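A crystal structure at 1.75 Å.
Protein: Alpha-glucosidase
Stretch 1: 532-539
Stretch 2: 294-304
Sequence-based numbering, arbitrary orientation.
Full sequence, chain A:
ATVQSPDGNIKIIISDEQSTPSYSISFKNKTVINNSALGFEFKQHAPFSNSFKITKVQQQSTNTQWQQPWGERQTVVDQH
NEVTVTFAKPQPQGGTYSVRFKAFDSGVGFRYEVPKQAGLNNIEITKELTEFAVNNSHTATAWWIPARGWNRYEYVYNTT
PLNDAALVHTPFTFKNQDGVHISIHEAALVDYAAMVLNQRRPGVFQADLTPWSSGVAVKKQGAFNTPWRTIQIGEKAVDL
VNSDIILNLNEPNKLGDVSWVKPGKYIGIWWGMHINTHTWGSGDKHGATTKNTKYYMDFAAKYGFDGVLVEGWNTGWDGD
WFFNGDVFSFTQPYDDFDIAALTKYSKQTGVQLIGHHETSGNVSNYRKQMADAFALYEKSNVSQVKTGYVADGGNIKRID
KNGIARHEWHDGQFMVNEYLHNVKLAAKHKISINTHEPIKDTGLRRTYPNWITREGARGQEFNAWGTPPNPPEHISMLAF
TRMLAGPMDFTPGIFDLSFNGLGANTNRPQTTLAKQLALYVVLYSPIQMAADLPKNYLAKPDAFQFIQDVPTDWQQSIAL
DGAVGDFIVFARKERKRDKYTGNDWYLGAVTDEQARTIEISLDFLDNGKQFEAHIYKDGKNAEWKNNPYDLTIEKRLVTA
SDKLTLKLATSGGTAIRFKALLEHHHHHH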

# COMPACT_ATOMS: atom_id res chain seq x y z
N ASP A 532 -2.05 15.09 -13.77
CA ASP A 532 -2.61 16.38 -14.14
C ASP A 532 -3.20 16.36 -15.55
O ASP A 532 -3.02 15.41 -16.32
CB ASP A 532 -1.55 17.47 -14.04
CG ASP A 532 -2.12 18.82 -13.64
OD1 ASP A 532 -3.34 19.04 -13.81
OD2 ASP A 532 -1.33 19.66 -13.16
N LEU A 533 -3.90 17.44 -15.89
CA LEU A 533 -4.37 17.63 -17.25
C LEU A 533 -3.17 17.79 -18.18
O LEU A 533 -2.20 18.47 -17.83
CB LEU A 533 -5.26 18.87 -17.34
CG LEU A 533 -6.36 19.00 -16.28
CD1 LEU A 533 -7.16 20.29 -16.48
CD2 LEU A 533 -7.26 17.80 -16.34
N PRO A 534 -3.21 17.19 -19.38
CA PRO A 534 -2.07 17.32 -20.30
C PRO A 534 -1.59 18.75 -20.53
O PRO A 534 -0.38 18.99 -20.55
CB PRO A 534 -2.60 16.68 -21.59
CG PRO A 534 -3.58 15.65 -21.09
CD PRO A 534 -4.26 16.29 -19.91
N LYS A 535 -2.51 19.70 -20.68
CA LYS A 535 -2.08 21.07 -20.95
C LYS A 535 -1.23 21.63 -19.82
O LYS A 535 -0.39 22.51 -20.05
CB LYS A 535 -3.30 21.98 -21.18
CG LYS A 535 -4.17 22.15 -19.95
CD LYS A 535 -5.34 23.08 -20.24
CE LYS A 535 -6.21 23.25 -18.99
NZ LYS A 535 -7.36 24.15 -19.23
N ASN A 536 -1.41 21.12 -18.59
CA ASN A 536 -0.62 21.63 -17.48
C ASN A 536 0.82 21.12 -17.53
O ASN A 536 1.73 21.78 -17.04
CB ASN A 536 -1.30 21.28 -16.17
CG ASN A 536 -2.58 22.06 -15.98
OD1 ASN A 536 -2.69 23.17 -16.49
ND2 ASN A 536 -3.55 21.48 -15.28
N TYR A 537 1.03 19.95 -18.14
CA TYR A 537 2.40 19.49 -18.37
C TYR A 537 3.05 20.25 -19.52
O TYR A 537 4.23 20.59 -19.45
CB TYR A 537 2.39 17.99 -18.65
CG TYR A 537 1.96 17.18 -17.45
CD1 TYR A 537 2.60 17.34 -16.22
CD2 TYR A 537 0.91 16.27 -17.53
CE1 TYR A 537 2.22 16.60 -15.11
CE2 TYR A 537 0.52 15.53 -16.42
CZ TYR A 537 1.18 15.70 -15.21
OH TYR A 537 0.81 14.98 -14.10
N LEU A 538 2.28 20.53 -20.58
CA LEU A 538 2.82 21.29 -21.70
C LEU A 538 3.24 22.69 -21.30
O LEU A 538 4.08 23.30 -21.97
CB LEU A 538 1.78 21.35 -22.83
CG LEU A 538 1.37 20.02 -23.46
CD1 LEU A 538 0.28 20.23 -24.51
CD2 LEU A 538 2.57 19.33 -24.06
N ALA A 539 2.67 23.22 -20.21
CA ALA A 539 3.07 24.53 -19.72
C ALA A 539 4.42 24.52 -19.02
O ALA A 539 5.03 25.58 -18.86
CB ALA A 539 2.00 25.08 -18.76
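Stretch 2, residues 294-304: KYYMDFAAKYG

How does stretch 2 lie on stretch 1? Residues 294 to 303 are helical, continuing a helix that begins earlier in the chain, and the backbone is held by regular bonds such as Phe-299 N to Tyr-295 O at 3.1 Å and Tyr-303 N to Phe-299 O at 3.0 Å. The helix runs in broadly the same direction as the short helix of stretch 1, with an angle of 34° between their N-to-C directions and a closest approach of 11.7 Å between the axes. That spacing leaves room for aromatic rings between the two backbones. The nearest register is Pro-534 with Phe-299, whose CA atoms are 7.2 Å apart; further along, the CA atoms of Tyr-537 and Tyr-303 are 10.1 Å apart. At Gly-304 the chain leaves helical geometry with a positive phi, where a side chain would be jammed against the carbonyl oxygen of Tyr-303.

What holds Pro-534, the residue with the largest covered area? It points toward stretch 2 and meets three aromatic side chains. Pro-534 CB lies over one face of the Phe-299 ring, 3.7 Å from the centroid of that ring and 13° off the normal, while Pro-534 CG lies over one face of the Tyr-296 ring, 3.9 Å from the centroid and 21° off the normal. Both are CH-pi contacts, in which the polarised C-H groups of the proline meet aromatic pi clouds. Tyr-295 adds an oblique contact, with its CE2 4.0 Å from CG of Pro-534. Tyr-295 and Tyr-296 both leave their helix sideways, yet the ends of their side chains come nearer to stretch 1.

Why is Phe-299 the central residue of stretch 2? Its CA-to-CB bond points toward stretch 1, and with chi1 in t its ring reaches three residues there. Pro-534 occupies a face; Tyr-537 and Leu-538 approach the edge, near the plane of the ring. Tyr-537 CB is 4.0 Å from Phe-299 CZ, and Leu-538 CD2 is 3.7 Å from Phe-299 CE1. The ring therefore spans the first turn of the stretch 1 helix, a turn drawn together by the bond from Leu-538 N to Pro-534 O at 3.1 Å.

How does the contact finish at Leu-538? This leucine starts sideways, but its end comes nearer, and CD2 sits beside both Phe-299 and Tyr-303. Leu-538 CD2 lies 3.2 Å from Tyr-303 OH and 3.6 Å from Tyr-303 CZ, an oblique approach to the second ring.

Does any polar link join the two stretches? No direct hydrogen bond crosses between them, so the contact, with 375 Å² buried in all, rests mainly on packing. One water bridges it: the water oxygen accepts from Lys-535 N at 3.1 Å and is also hydrogen-bonded to Tyr-295 OH at 3.1 Å. The water thus serves a backbone NH near the start of the stretch 1 helix.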

# COMPACT_ATOMS: atom_id res chain seq x y z
N LYS A 294 -8.97 9.83 -27.40
CA LYS A 294 -7.96 9.88 -28.46
C LYS A 294 -6.96 11.00 -28.23
O LYS A 294 -5.77 10.86 -28.52
CB LYS A 294 -8.63 10.04 -29.82
CG LYS A 294 -9.35 8.80 -30.33
CD LYS A 294 -9.89 9.01 -31.74
CE LYS A 294 -10.39 7.69 -32.33
NZ LYS A 294 -10.90 7.83 -33.73
N TYR A 295 -7.44 12.14 -27.72
CA TYR A 295 -6.54 13.25 -27.41
C TYR A 295 -5.54 12.85 -26.34
O TYR A 295 -4.34 13.15 -26.45
CB TYR A 295 -7.36 14.47 -26.99
CG TYR A 295 -6.59 15.55 -26.27
CD1 TYR A 295 -5.87 16.51 -26.97
CD2 TYR A 295 -6.60 15.62 -24.88
CE1 TYR A 295 -5.17 17.51 -26.30
CE2 TYR A 295 -5.91 16.60 -24.21
CZ TYR A 295 -5.19 17.55 -24.92
OH TYR A 295 -4.51 18.53 -24.22
N TYR A 296 -6.00 12.16 -25.29
CA TYR A 296 -5.08 11.69 -24.25
C TYR A 296 -4.12 10.64 -24.79
O TYR A 296 -2.94 10.63 -24.43
CB TYR A 296 -5.87 11.15 -23.06
CG TYR A 296 -6.27 12.20 -22.04
CD1 TYR A 296 -7.23 13.16 -22.34
CD2 TYR A 296 -5.68 12.24 -20.78
CE1 TYR A 296 -7.60 14.12 -21.42
CE2 TYR A 296 -6.04 13.20 -19.84
CZ TYR A 296 -7.00 14.13 -20.17
OH TYR A 296 -7.36 15.09 -19.25
N MET A 297 -4.60 9.74 -25.66
CA MET A 297 -3.72 8.72 -26.22
C MET A 297 -2.63 9.35 -27.07
O MET A 297 -1.47 8.90 -27.04
CB MET A 297 -4.51 7.71 -27.04
CG MET A 297 -5.26 6.71 -26.17
SD MET A 297 -6.54 5.84 -27.10
CE MET A 297 -5.99 4.19 -26.98
N ASP A 298 -2.98 10.38 -27.85
CA ASP A 298 -1.97 11.10 -28.63
C ASP A 298 -0.90 11.68 -27.72
O ASP A 298 0.30 11.57 -28.00
CB ASP A 298 -2.62 12.21 -29.46
CG ASP A 298 -3.48 11.68 -30.59
OD1 ASP A 298 -3.25 10.53 -31.05
OD2 ASP A 298 -4.38 12.42 -31.05
N PHE A 299 -1.32 12.31 -26.63
CA PHE A 299 -0.38 12.87 -25.67
C PHE A 299 0.49 11.78 -25.07
O PHE A 299 1.72 11.92 -24.98
CB PHE A 299 -1.14 13.63 -24.58
CG PHE A 299 -0.26 14.29 -23.55
CD1 PHE A 299 0.19 15.59 -23.74
CD2 PHE A 299 0.10 13.62 -22.39
CE1 PHE A 299 0.99 16.21 -22.79
CE2 PHE A 299 0.91 14.23 -21.44
CZ PHE A 299 1.35 15.53 -21.64
N ALA A 300 -0.13 10.68 -24.63
CA ALA A 300 0.63 9.58 -24.05
C ALA A 300 1.65 9.03 -25.04
O ALA A 300 2.80 8.75 -24.67
CB ALA A 300 -0.31 8.47 -23.59
N ALA A 301 1.26 8.87 -26.31
CA ALA A 301 2.20 8.35 -27.30
C ALA A 301 3.37 9.30 -27.50
O ALA A 301 4.52 8.86 -27.64
CB ALA A 301 1.48 8.10 -28.63
N LYS A 302 3.11 10.61 -27.50
CA LYS A 302 4.18 11.56 -27.76
C LYS A 302 5.15 11.67 -26.58
O LYS A 302 6.36 11.85 -26.79
CB LYS A 302 3.59 12.93 -28.09
CG LYS A 302 4.61 14.02 -28.34
CD LYS A 302 3.97 15.29 -28.86
CE LYS A 302 5.02 16.35 -29.17
NZ LYS A 302 4.45 17.49 -29.93
N TYR A 303 4.66 11.53 -25.35
CA TYR A 303 5.48 11.84 -24.18
C TYR A 303 5.88 10.61 -23.38
O TYR A 303 6.47 10.75 -22.30
CB TYR A 303 4.75 12.87 -23.31
CG TYR A 303 4.72 14.21 -24.01
CD1 TYR A 303 5.86 14.98 -24.11
CD2 TYR A 303 3.55 14.68 -24.60
CE1 TYR A 303 5.85 16.21 -24.76
CE2 TYR A 303 3.53 15.91 -25.27
CZ TYR A 303 4.69 16.66 -25.34
OH TYR A 303 4.69 17.88 -25.98
N GLY A 304 5.58 9.40 -23.86
CA GLY A 304 6.14 8.21 -23.26
C GLY A 304 5.33 7.58 -22.14
O GLY A 304 5.91 7.05 -21.19
O HOH W 1 -5.51 19.19 -21.32